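Local coordinates for bifunctional thiamine biosynthesis protein ThiDN (Methanocaldococcus jannaschii DSM 2661, PDB 2PHP) that probably condenses thiazole phosphate with hydroxymethylpyrimidine diphosphate into thiamine phosphate through its C-terminal ThiN domain, the part of a two-domain enzyme held in this chain, at residues A95-K100 and K172-I177; A80-S85 and M159-G164; Y17-L22 and S35-S40. All coordinates share one frame; numbering follows the deposited sequence.

Contact 1. Residues A95-K100 and K172-I177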
ATOM      1  N   ALA B  95      18.001  16.836   9.767  1.00 26.98           N
ATOM      2  CA  ALA B  95      17.174  15.629   9.823  1.00 27.45           C
ATOM      3  C   ALA B  95      16.998  14.981  11.187  1.00 28.43           C
ATOM      4  O   ALA B  95      17.856  15.095  12.073  1.00 28.65           O
ATOM      5  CB  ALA B  95      17.710  14.594   8.834  1.00 25.69           C
ATOM      6  N   CYS B  96      15.884  14.267  11.331  1.00 27.58           N
ATOM      7  CA  CYS B  96      15.556  13.587  12.576  1.00 28.05           C
ATOM      8  C   CYS B  96      14.559  12.445  12.376  1.00 27.37           C
ATOM      9  O   CYS B  96      13.674  12.510  11.518  1.00 25.85           O
ATOM     10  CB  CYS B  96      14.982  14.594  13.577  1.00 27.95           C
ATOM     11  SG  CYS B  96      14.390  13.881  15.139  1.00 33.28           S
HETATM   12  N   MSE B  97      14.723  11.399  13.179  1.00 28.08           N
HETATM   13  CA  MSE B  97      13.835  10.240  13.146  1.00 28.91           C
HETATM   14  C   MSE B  97      13.592   9.794  14.580  1.00 28.34           C
HETATM   15  O   MSE B  97      14.542   9.685  15.357  1.00 29.75           O
HETATM   16  CB  MSE B  97      14.472   9.086  12.373  1.00 29.06           C
HETATM   17  CG  MSE B  97      13.665   7.806  12.464  1.00 34.03           C
HETATM   18 SE   MSE B  97      14.383   6.400  11.363  1.00 43.85          SE
HETATM   19  CE  MSE B  97      12.939   5.116  11.472  1.00 36.37           C
ATOM     20  N   ASN B  98      12.337   9.543  14.942  1.00 26.14           N
ATOM     21  CA  ASN B  98      12.048   9.091  16.297  1.00 27.21           C
ATOM     22  C   ASN B  98      11.955   7.573  16.310  1.00 28.98           C
ATOM     23  O   ASN B  98      11.364   6.983  15.409  1.00 30.02           O
ATOM     24  CB  ASN B  98      10.751   9.710  16.826  1.00 27.38           C
ATOM     25  CG  ASN B  98       9.520   9.274  16.044  1.00 28.44           C
ATOM     26  OD1 ASN B  98       9.381   9.579  14.857  1.00 26.55           O
ATOM     27  ND2 ASN B  98       8.619   8.553  16.711  1.00 27.12           N
ATOM     28  N   ILE B  99      12.566   6.947  17.317  1.00 28.83           N
ATOM     29  CA  ILE B  99      12.540   5.492  17.448  1.00 27.36           C
ATOM     30  C   ILE B  99      12.184   5.086  18.874  1.00 27.61           C
ATOM     31  O   ILE B  99      12.218   5.910  19.796  1.00 26.56           O
ATOM     32  CB  ILE B  99      13.896   4.856  17.065  1.00 29.11           C
ATOM     33  CG1 ILE B  99      14.967   5.235  18.087  1.00 27.20           C
ATOM     34  CG2 ILE B  99      14.313   5.324  15.674  1.00 27.49           C
ATOM     35  CD1 ILE B  99      16.325   4.616  17.777  1.00 30.51           C
ATOM     36  N   LYS B 100      11.826   3.822  19.047  1.00 26.83           N
ATOM     37  CA  LYS B 100      11.434   3.324  20.351  1.00 29.32           C
ATOM     38  C   LYS B 100      12.527   3.506  21.408  1.00 29.22           C
ATOM     39  O   LYS B 100      13.723   3.345  21.139  1.00 27.23           O
ATOM     40  CB  LYS B 100      11.040   1.858  20.234  1.00 30.74           C
ATOM     41  CG  LYS B 100      10.525   1.241  21.510  1.00 35.26           C
ATOM     42  CD  LYS B 100      10.360  -0.259  21.341  1.00 38.49           C
ATOM     43  CE  LYS B 100       9.703  -0.884  22.562  1.00 38.51           C
ATOM     44  NZ  LYS B 100       9.616  -2.356  22.391  1.00 43.02           N
ATOM     45  N   LYS B 172      21.754   5.783   9.033  1.00 34.39           N
ATOM     46  CA  LYS B 172      22.978   5.023   9.280  1.00 34.54           C
ATOM     47  C   LYS B 172      23.174   4.881  10.792  1.00 33.67           C
ATOM     48  O   LYS B 172      23.505   3.796  11.267  1.00 32.44           O
ATOM     49  CB  LYS B 172      24.187   5.720   8.643  1.00 37.01           C
ATOM     50  CG  LYS B 172      24.164   5.730   7.113  1.00 40.52           C
ATOM     51  CD  LYS B 172      24.241   4.326   6.531  1.00 42.77           C
ATOM     52  CE  LYS B 172      24.238   4.360   5.009  1.00 45.56           C
ATOM     53  NZ  LYS B 172      25.308   5.262   4.484  1.00 49.23           N
ATOM     54  N   LYS B 173      22.960   5.964  11.543  1.00 31.78           N
ATOM     55  CA  LYS B 173      23.093   5.914  13.002  1.00 31.81           C
ATOM     56  C   LYS B 173      22.075   4.930  13.582  1.00 31.75           C
ATOM     57  O   LYS B 173      22.408   4.113  14.454  1.00 30.57           O
ATOM     58  CB  LYS B 173      22.866   7.296  13.630  1.00 31.92           C
ATOM     59  CG  LYS B 173      23.927   8.328  13.282  1.00 32.91           C
ATOM     60  CD  LYS B 173      23.644   9.669  13.955  1.00 31.74           C
ATOM     61  CE  LYS B 173      24.507  10.780  13.372  1.00 30.71           C
ATOM     62  NZ  LYS B 173      24.241  12.079  14.048  1.00 31.85           N
ATOM     63  N   VAL B 174      20.834   5.023  13.100  1.00 29.62           N
ATOM     64  CA  VAL B 174      19.757   4.141  13.552  1.00 29.07           C
ATOM     65  C   VAL B 174      20.102   2.668  13.332  1.00 30.38           C
ATOM     66  O   VAL B 174      19.764   1.818  14.153  1.00 30.09           O
ATOM     67  CB  VAL B 174      18.423   4.451  12.824  1.00 27.10           C
ATOM     68  CG1 VAL B 174      17.426   3.315  13.053  1.00 26.42           C
ATOM     69  CG2 VAL B 174      17.841   5.772  13.333  1.00 25.18           C
ATOM     70  N   GLU B 175      20.768   2.365  12.221  1.00 31.07           N
ATOM     71  CA  GLU B 175      21.153   0.987  11.935  1.00 32.97           C
ATOM     72  C   GLU B 175      22.146   0.491  12.987  1.00 32.92           C
ATOM     73  O   GLU B 175      22.075  -0.649  13.435  1.00 31.83           O
ATOM     74  CB  GLU B 175      21.780   0.892  10.546  1.00 35.06           C
ATOM     75  CG  GLU B 175      22.348  -0.479  10.197  1.00 39.23           C
ATOM     76  CD  GLU B 175      22.926  -0.511   8.798  1.00 41.63           C
ATOM     77  OE1 GLU B 175      23.669   0.429   8.450  1.00 44.55           O
ATOM     78  OE2 GLU B 175      22.645  -1.471   8.050  1.00 43.10           O
ATOM     79  N   VAL B 176      23.074   1.356  13.377  1.00 33.39           N
ATOM     80  CA  VAL B 176      24.062   0.997  14.384  1.00 34.92           C
ATOM     81  C   VAL B 176      23.328   0.692  15.688  1.00 34.81           C
ATOM     82  O   VAL B 176      23.588  -0.327  16.335  1.00 34.40           O
ATOM     83  CB  VAL B 176      25.070   2.156  14.611  1.00 35.31           C
ATOM     84  CG1 VAL B 176      25.998   1.829  15.777  1.00 35.80           C
ATOM     85  CG2 VAL B 176      25.875   2.397  13.338  1.00 36.08           C
ATOM     86  N   ILE B 177      22.400   1.574  16.055  1.00 32.71           N
ATOM     87  CA  ILE B 177      21.617   1.418  17.271  1.00 32.07           C
ATOM     88  C   ILE B 177      20.799   0.131  17.227  1.00 33.27           C
ATOM     89  O   ILE B 177      20.714  -0.598  18.217  1.00 31.61           O
ATOM     90  CB  ILE B 177      20.656   2.619  17.469  1.00 32.35           C
ATOM     91  CG1 ILE B 177      21.457   3.889  17.750  1.00 31.51           C
ATOM     92  CG2 ILE B 177      19.682   2.338  18.607  1.00 29.51           C
ATOM     93  CD1 ILE B 177      20.610   5.144  17.837  1.00 34.76           C
TER

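Contact 2. Residues A80-S85 and M159-G164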
ATOM      1  N   ALA B  80       9.216  18.444  12.805  1.00 29.74           N
ATOM      2  CA  ALA B  80       9.708  19.714  12.290  1.00 30.41           C
ATOM      3  C   ALA B  80      10.121  20.614  13.463  1.00 30.83           C
ATOM      4  O   ALA B  80      11.145  21.296  13.397  1.00 30.20           O
ATOM      5  CB  ALA B  80       8.628  20.396  11.458  1.00 31.06           C
ATOM      6  N   LYS B  81       9.324  20.616  14.530  1.00 28.88           N
ATOM      7  CA  LYS B  81       9.628  21.429  15.711  1.00 30.16           C
ATOM      8  C   LYS B  81      10.998  21.048  16.267  1.00 29.20           C
ATOM      9  O   LYS B  81      11.745  21.903  16.733  1.00 29.44           O
ATOM     10  CB  LYS B  81       8.571  21.225  16.803  1.00 29.34           C
ATOM     11  CG  LYS B  81       7.180  21.785  16.490  1.00 33.96           C
ATOM     12  CD  LYS B  81       6.245  21.553  17.673  1.00 39.32           C
ATOM     13  CE  LYS B  81       4.778  21.781  17.327  1.00 43.83           C
ATOM     14  NZ  LYS B  81       4.490  23.201  16.988  1.00 47.95           N
ATOM     15  N   ILE B  82      11.327  19.761  16.217  1.00 27.46           N
ATOM     16  CA  ILE B  82      12.616  19.308  16.721  1.00 27.76           C
ATOM     17  C   ILE B  82      13.763  19.815  15.841  1.00 29.25           C
ATOM     18  O   ILE B  82      14.735  20.377  16.345  1.00 30.14           O
ATOM     19  CB  ILE B  82      12.687  17.767  16.800  1.00 26.73           C
ATOM     20  CG1 ILE B  82      11.671  17.249  17.822  1.00 25.91           C
ATOM     21  CG2 ILE B  82      14.101  17.341  17.175  1.00 27.72           C
ATOM     22  CD1 ILE B  82      11.462  15.721  17.784  1.00 27.19           C
ATOM     23  N   ILE B  83      13.644  19.623  14.530  1.00 29.29           N
ATOM     24  CA  ILE B  83      14.680  20.068  13.601  1.00 29.53           C
ATOM     25  C   ILE B  83      14.895  21.584  13.627  1.00 30.74           C
ATOM     26  O   ILE B  83      16.029  22.049  13.721  1.00 31.25           O
ATOM     27  CB  ILE B  83      14.364  19.616  12.160  1.00 28.02           C
ATOM     28  CG1 ILE B  83      14.352  18.082  12.109  1.00 27.21           C
ATOM     29  CG2 ILE B  83      15.406  20.185  11.192  1.00 25.54           C
ATOM     30  CD1 ILE B  83      13.797  17.491  10.835  1.00 27.92           C
ATOM     31  N   LEU B  84      13.818  22.357  13.546  1.00 31.18           N
ATOM     32  CA  LEU B  84      13.953  23.807  13.582  1.00 32.29           C
ATOM     33  C   LEU B  84      14.561  24.280  14.893  1.00 33.51           C
ATOM     34  O   LEU B  84      15.298  25.266  14.915  1.00 32.95           O
ATOM     35  CB  LEU B  84      12.603  24.486  13.351  1.00 33.12           C
ATOM     36  CG  LEU B  84      12.259  24.689  11.871  1.00 34.43           C
ATOM     37  CD1 LEU B  84      12.171  23.338  11.170  1.00 36.40           C
ATOM     38  CD2 LEU B  84      10.950  25.452  11.747  1.00 37.57           C
ATOM     39  N   SER B  85      14.259  23.582  15.988  1.00 33.07           N
ATOM     40  CA  SER B  85      14.821  23.953  17.285  1.00 35.05           C
ATOM     41  C   SER B  85      16.320  23.648  17.321  1.00 35.67           C
ATOM     42  O   SER B  85      17.128  24.487  17.713  1.00 35.65           O
ATOM     43  CB  SER B  85      14.124  23.196  18.421  1.00 34.87           C
ATOM     44  OG  SER B  85      12.796  23.651  18.615  1.00 38.79           O
HETATM   45  N   MSE B 159      10.721   8.243  24.372  1.00 29.38           N
HETATM   46  CA  MSE B 159      11.205   8.282  22.992  1.00 30.37           C
HETATM   47  C   MSE B 159      12.689   8.575  22.821  1.00 30.68           C
HETATM   48  O   MSE B 159      13.287   9.284  23.623  1.00 30.64           O
HETATM   49  CB  MSE B 159      10.441   9.359  22.212  1.00 32.01           C
HETATM   50  CG  MSE B 159      10.484   9.190  20.698  1.00 32.82           C
HETATM   51 SE   MSE B 159       9.350   7.688  20.194  1.00 42.95          SE
HETATM   52  CE  MSE B 159       7.711   8.361  20.984  1.00 36.04           C
ATOM     53  N   ILE B 160      13.274   8.024  21.761  1.00 29.86           N
ATOM     54  CA  ILE B 160      14.668   8.291  21.424  1.00 28.97           C
ATOM     55  C   ILE B 160      14.611   8.990  20.070  1.00 28.84           C
ATOM     56  O   ILE B 160      14.016   8.480  19.122  1.00 30.93           O
ATOM     57  CB  ILE B 160      15.515   7.013  21.254  1.00 27.97           C
ATOM     58  CG1 ILE B 160      15.789   6.368  22.614  1.00 26.91           C
ATOM     59  CG2 ILE B 160      16.840   7.369  20.568  1.00 24.98           C
ATOM     60  CD1 ILE B 160      16.468   5.020  22.514  1.00 27.18           C
ATOM     61  N   ARG B 161      15.209  10.166  19.982  1.00 28.82           N
ATOM     62  CA  ARG B 161      15.218  10.909  18.733  1.00 28.25           C
ATOM     63  C   ARG B 161      16.654  10.988  18.205  1.00 29.05           C
ATOM     64  O   ARG B 161      17.552  11.470  18.893  1.00 27.58           O
ATOM     65  CB  ARG B 161      14.616  12.300  18.969  1.00 30.39           C
ATOM     66  CG  ARG B 161      13.237  12.231  19.626  1.00 31.35           C
ATOM     67  CD  ARG B 161      12.717  13.583  20.083  1.00 34.06           C
ATOM     68  NE  ARG B 161      11.411  13.456  20.737  1.00 34.99           N
ATOM     69  CZ  ARG B 161      11.230  13.054  21.994  1.00 35.15           C
ATOM     70  NH1 ARG B 161      12.272  12.744  22.765  1.00 35.49           N
ATOM     71  NH2 ARG B 161      10.000  12.930  22.473  1.00 32.62           N
ATOM     72  N   VAL B 162      16.862  10.475  16.994  1.00 27.83           N
ATOM     73  CA  VAL B 162      18.168  10.469  16.348  1.00 27.71           C
ATOM     74  C   VAL B 162      18.247  11.641  15.358  1.00 30.95           C
ATOM     75  O   VAL B 162      17.394  11.781  14.483  1.00 31.78           O
ATOM     76  CB  VAL B 162      18.404   9.118  15.606  1.00 28.54           C
ATOM     77  CG1 VAL B 162      19.747   9.123  14.900  1.00 26.12           C
ATOM     78  CG2 VAL B 162      18.335   7.955  16.607  1.00 26.13           C
ATOM     79  N   LEU B 163      19.266  12.485  15.512  1.00 29.36           N
ATOM     80  CA  LEU B 163      19.441  13.654  14.649  1.00 28.70           C
ATOM     81  C   LEU B 163      20.692  13.524  13.783  1.00 29.13           C
ATOM     82  O   LEU B 163      21.575  12.716  14.072  1.00 28.89           O
ATOM     83  CB  LEU B 163      19.543  14.934  15.497  1.00 30.88           C
ATOM     84  CG  LEU B 163      18.384  15.297  16.439  1.00 32.64           C
ATOM     85  CD1 LEU B 163      18.388  14.378  17.646  1.00 33.81           C
ATOM     86  CD2 LEU B 163      18.523  16.739  16.910  1.00 34.26           C
ATOM     87  N   GLY B 164      20.770  14.326  12.725  1.00 27.97           N
ATOM     88  CA  GLY B 164      21.920  14.269  11.839  1.00 28.89           C
ATOM     89  C   GLY B 164      21.861  15.338  10.767  1.00 30.16           C
ATOM     90  O   GLY B 164      20.908  16.120  10.721  1.00 29.46           O
TER

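Contact 3. Residues Y17-L22 and S35-S40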
ATOM      1  N   TYR B  17      16.035   7.839  -0.310  1.00 25.98           N
ATOM      2  CA  TYR B  17      17.078   6.829  -0.193  1.00 27.33           C
ATOM      3  C   TYR B  17      17.152   6.314   1.240  1.00 26.61           C
ATOM      4  O   TYR B  17      17.401   5.134   1.464  1.00 26.87           O
ATOM      5  CB  TYR B  17      18.445   7.387  -0.614  1.00 27.36           C
ATOM      6  CG  TYR B  17      19.517   6.323  -0.601  1.00 29.91           C
ATOM      7  CD1 TYR B  17      19.435   5.216  -1.449  1.00 31.77           C
ATOM      8  CD2 TYR B  17      20.589   6.395   0.283  1.00 30.41           C
ATOM      9  CE1 TYR B  17      20.396   4.203  -1.414  1.00 32.14           C
ATOM     10  CE2 TYR B  17      21.554   5.394   0.327  1.00 31.88           C
ATOM     11  CZ  TYR B  17      21.449   4.303  -0.521  1.00 33.69           C
ATOM     12  OH  TYR B  17      22.390   3.303  -0.464  1.00 36.63           O
ATOM     13  N   ALA B  18      16.936   7.199   2.210  1.00 25.56           N
ATOM     14  CA  ALA B  18      16.963   6.790   3.610  1.00 25.76           C
ATOM     15  C   ALA B  18      15.909   5.711   3.846  1.00 28.27           C
ATOM     16  O   ALA B  18      16.156   4.754   4.581  1.00 29.06           O
ATOM     17  CB  ALA B  18      16.695   7.984   4.519  1.00 23.15           C
ATOM     18  N   ILE B  19      14.743   5.868   3.215  1.00 26.70           N
ATOM     19  CA  ILE B  19      13.646   4.912   3.362  1.00 28.56           C
ATOM     20  C   ILE B  19      13.996   3.587   2.666  1.00 28.72           C
ATOM     21  O   ILE B  19      13.693   2.498   3.175  1.00 27.17           O
ATOM     22  CB  ILE B  19      12.316   5.472   2.761  1.00 28.24           C
ATOM     23  CG1 ILE B  19      11.892   6.745   3.498  1.00 28.93           C
ATOM     24  CG2 ILE B  19      11.212   4.431   2.858  1.00 28.34           C
ATOM     25  CD1 ILE B  19      11.575   6.531   4.961  1.00 31.59           C
ATOM     26  N   TYR B  20      14.629   3.690   1.501  1.00 28.17           N
ATOM     27  CA  TYR B  20      15.035   2.510   0.746  1.00 31.09           C
ATOM     28  C   TYR B  20      15.969   1.673   1.625  1.00 32.30           C
ATOM     29  O   TYR B  20      15.918   0.439   1.607  1.00 33.15           O
ATOM     30  CB  TYR B  20      15.739   2.939  -0.542  1.00 30.42           C
ATOM     31  CG  TYR B  20      16.415   1.819  -1.309  1.00 33.77           C
ATOM     32  CD1 TYR B  20      15.699   1.004  -2.191  1.00 33.54           C
ATOM     33  CD2 TYR B  20      17.783   1.576  -1.150  1.00 34.80           C
ATOM     34  CE1 TYR B  20      16.335  -0.026  -2.901  1.00 33.45           C
ATOM     35  CE2 TYR B  20      18.424   0.556  -1.849  1.00 35.44           C
ATOM     36  CZ  TYR B  20      17.699  -0.241  -2.721  1.00 35.22           C
ATOM     37  OH  TYR B  20      18.356  -1.247  -3.399  1.00 35.72           O
ATOM     38  N   LEU B  21      16.814   2.347   2.405  1.00 32.79           N
ATOM     39  CA  LEU B  21      17.746   1.656   3.297  1.00 35.35           C
ATOM     40  C   LEU B  21      16.995   1.057   4.482  1.00 37.46           C
ATOM     41  O   LEU B  21      17.297  -0.052   4.934  1.00 37.26           O
ATOM     42  CB  LEU B  21      18.824   2.621   3.814  1.00 33.38           C
ATOM     43  CG  LEU B  21      19.868   3.126   2.806  1.00 35.00           C
ATOM     44  CD1 LEU B  21      20.809   4.129   3.473  1.00 32.06           C
ATOM     45  CD2 LEU B  21      20.659   1.940   2.260  1.00 33.06           C
ATOM     46  N   LEU B  22      16.009   1.798   4.978  1.00 38.66           N
ATOM     47  CA  LEU B  22      15.219   1.348   6.113  1.00 39.83           C
ATOM     48  C   LEU B  22      14.458   0.066   5.773  1.00 39.93           C
ATOM     49  O   LEU B  22      14.402  -0.863   6.581  1.00 38.55           O
ATOM     50  CB  LEU B  22      14.227   2.438   6.523  1.00 41.79           C
ATOM     51  CG  LEU B  22      14.106   2.798   8.007  1.00 45.31           C
ATOM     52  CD1 LEU B  22      14.031   1.529   8.841  1.00 48.15           C
ATOM     53  CD2 LEU B  22      15.292   3.641   8.430  1.00 46.78           C
ATOM     54  N   SER B  35       6.978   5.523  13.906  1.00 23.02           N
ATOM     55  CA  SER B  35       8.116   6.401  13.662  1.00 24.71           C
ATOM     56  C   SER B  35       7.935   7.202  12.386  1.00 25.65           C
ATOM     57  O   SER B  35       7.152   6.837  11.513  1.00 25.87           O
ATOM     58  CB  SER B  35       9.407   5.593  13.504  1.00 23.24           C
ATOM     59  OG  SER B  35       9.692   4.818  14.643  1.00 31.77           O
ATOM     60  N   ASN B  36       8.671   8.300  12.280  1.00 24.85           N
ATOM     61  CA  ASN B  36       8.641   9.095  11.062  1.00 25.88           C
ATOM     62  C   ASN B  36      10.056   9.619  10.879  1.00 25.74           C
ATOM     63  O   ASN B  36      10.837   9.662  11.833  1.00 28.77           O
ATOM     64  CB  ASN B  36       7.654  10.263  11.166  1.00 25.80           C
ATOM     65  CG  ASN B  36       7.230  10.793   9.786  1.00 26.43           C
ATOM     66  OD1 ASN B  36       7.864  10.498   8.763  1.00 26.00           O
ATOM     67  ND2 ASN B  36       6.160  11.580   9.759  1.00 24.14           N
ATOM     68  N   ILE B  37      10.404   9.979   9.655  1.00 25.97           N
ATOM     69  CA  ILE B  37      11.729  10.513   9.385  1.00 25.76           C
ATOM     70  C   ILE B  37      11.516  11.791   8.575  1.00 26.41           C
ATOM     71  O   ILE B  37      10.706  11.821   7.638  1.00 24.98           O
ATOM     72  CB  ILE B  37      12.609   9.486   8.620  1.00 26.36           C
ATOM     73  CG1 ILE B  37      14.029  10.041   8.448  1.00 27.02           C
ATOM     74  CG2 ILE B  37      11.979   9.141   7.291  1.00 23.81           C
ATOM     75  CD1 ILE B  37      15.047   9.008   8.035  1.00 28.51           C
ATOM     76  N   ALA B  38      12.228  12.845   8.962  1.00 24.80           N
ATOM     77  CA  ALA B  38      12.101  14.142   8.323  1.00 23.90           C
ATOM     78  C   ALA B  38      13.438  14.812   8.035  1.00 25.43           C
ATOM     79  O   ALA B  38      14.453  14.550   8.694  1.00 27.23           O
ATOM     80  CB  ALA B  38      11.256  15.059   9.195  1.00 22.50           C
ATOM     81  N   GLU B  39      13.424  15.694   7.044  1.00 24.85           N
ATOM     82  CA  GLU B  39      14.617  16.435   6.667  1.00 25.95           C
ATOM     83  C   GLU B  39      14.164  17.797   6.167  1.00 27.38           C
ATOM     84  O   GLU B  39      13.147  17.915   5.471  1.00 25.96           O
ATOM     85  CB  GLU B  39      15.394  15.705   5.573  1.00 26.91           C
ATOM     86  CG  GLU B  39      16.785  16.297   5.317  1.00 30.35           C
ATOM     87  CD  GLU B  39      17.556  15.552   4.233  1.00 35.86           C
ATOM     88  OE1 GLU B  39      17.700  14.310   4.342  1.00 37.77           O
ATOM     89  OE2 GLU B  39      18.030  16.206   3.272  1.00 38.90           O
ATOM     90  N   SER B  40      14.921  18.826   6.531  1.00 25.55           N
ATOM     91  CA  SER B  40      14.587  20.181   6.132  1.00 26.21           C
ATOM     92  C   SER B  40      15.584  20.764   5.153  1.00 26.57           C
ATOM     93  O   SER B  40      16.682  20.229   4.942  1.00 26.98           O
ATOM     94  CB  SER B  40      14.568  21.096   7.348  1.00 24.45           C
ATOM     95  OG  SER B  40      15.898  21.343   7.777  1.00 23.39           O
TER

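Contact 1. Residues A95-K100 and K172-I177
Met-97 reaches Val-174 with a long, straight side chain, CG anti to the backbone N (chi1 173°) and every later torsion extended. The selenium atom SE of Met-97, a selenomethionine, comes to 4.0 Å from CG2 of Val-174, the two side chains crossing nearly at right angles. Ile-99 folds CG1 between its backbone N and carbonyl carbon (chi1 68°), which carries CD1 to within 4.1 Å of CG2 of Ile-177, one helical turn beyond Val-174. The other branch of Ile-99, CG2, lies 4.3 Å from CG2 of Val-174, a looser touch. Branched aliphatic groups suit the helix here, being short enough for its backbone to sit close over the strand, and the flexible chain of Met-97 bridges the remaining distance. All four residues are buried and no hydrogen bond joins the segments. The axes of segments 95-100 and 172-177 come within 10.4 Å and run at 25°, so this part of the helix lies nearly along the strand, the alpha/beta layer packing of one face of the ThiN domain's sheet. Around the pair, Phe-27 and Leu-29 pack from loops, Val-170 extends the helix surface toward Met-97, and strand 159-164 hydrogen-bonds beside Met-97 and Ile-99.

Contact 2. Residues A80-S85 and M159-G164
Ile-82 presses on Arg-161 and Leu-163 where helix 77-87 lies on the central, mixed beta-sheet, on the face opposite to that covered by helix 167-185; helices on both faces make this domain a three-layer alpha/beta/alpha sandwich. The apolar contacts come first. CD1 of Ile-82 approaches CD of Arg-161 at 3.4 Å, a tight fit for two carbons, and stands at the edge of the guanidinium, near its plane. NE of Arg-161 is 3.7 Å from the same methyl, so Ile-82 meets the aliphatic stem just where it becomes charged. That stem is extended from CG to NE and crosses the isoleucine at about a right angle. The second branch of Ile-82, CG2, is 4.5 Å from CD2 of Leu-163, a marginal touch two residues further along the strand. A beta-branched isoleucine suits the place, because its two arms reach successive inward-facing residues of one strand.

The polar side belongs to Arg-161. Its NH1 makes a salt bridge with Asp-150 on the adjacent strand 147-150. This bridge and the CB of Met-159, 3.5 Å above one face of the guanidinium of Arg-161 and offset toward its rim, probably help to fix the rotation of the group. Helix 129-141 adds Met-130 beside Arg-161 and Thr-134 beside Ile-82.

Within the helix, the hydrogen bonding is local. The carbonyl O of Lys-81 accepts two donors from Ser-85, the backbone N and the hydroxyl, which arrive from opposite faces of its plane. Serine can fold back in this way because its hydroxyl is only one carbon from the backbone: OG of Ser-85 reaches O of Lys-81 at 2.8 Å, tilted 22° from the carbonyl plane.

Contact 3. Residues Y17-L22 and S35-S40
Ile-37, on strand 37-40, receives Ala-18 and Ile-19 of helix 8-22, a helix-on-sheet packing in the alpha/beta sandwich of the ThiN domain. The closer touch is between CD1 of Ile-19 and CG2 of Ile-37, at 3.5 Å, where the two side chains slide past each other in opposite directions. Ile-37 holds CG1 anti to its backbone N (chi1 -176°), so its longer arm projects toward the helix and CD1 comes within 4.0 Å of CB of Ala-18. Alanine fits there because a single methyl leaves room for that arm, whereas Ile-19, whose CB points past the strand, folds CD1 round (chi2 -63°) so that this methyl reaches Ile-37.

The next shell is also apolar. Val-171 of helix 167-185 packs against both Ala-18 and Ile-37, and Met-97 of the adjacent strand flanks Ile-37, so three elements close round one isoleucine.

Farther out, polar groups set the strand in place. Buried Glu-39 is held through both carboxylate oxygens: OE2 pairs with Arg-94 and accepts from Asn-14 of helix 8-22, and OE1 accepts from the backbone N of Ala-167 at the start of helix 167-185. A carboxylate suits this position because it can tie two helices to the sheet at once. On the outer side of helix 8-22, Tyr-17 and Leu-21 pack against Tyr-5 of the second subunit, and CG of Leu-21 lies 3.7 Å above one face of the Tyr-17 ring, toward its rim.

Asn-36 also braces the backbone next to it through its amide oxygen: N of Ile-37 donates to OD1 of Asn-36 at 2.7 Å, a bent bond with an N-H...O angle of 130°.

How the contacts relate
All three contacts load helices onto one sheet, in which strands 37-40, 95-100 and 159-164 are consecutive. Contacts 1 and 3 lie on one face, their centres about 9 Å apart, and contact 2 on the other, with its centre about 11 Å from that of contact 1 and about 13 Å from that of contact 3. Backbone hydrogen bonds join the strands: N of Ile-99 is 2.8 Å from O of Ile-160, and O of Cys-96 is 3.0 Å from N of Ala-38. NZ of Lys-173 (contact 1) hydrogen-bonds to the backbone O of Leu-163 (contact 2) at 2.7 Å, tying helix 167-185 to the strand that precedes it. Along the chain, contacts 1 and 2 interleave, whereas contact 3 closes before either opens.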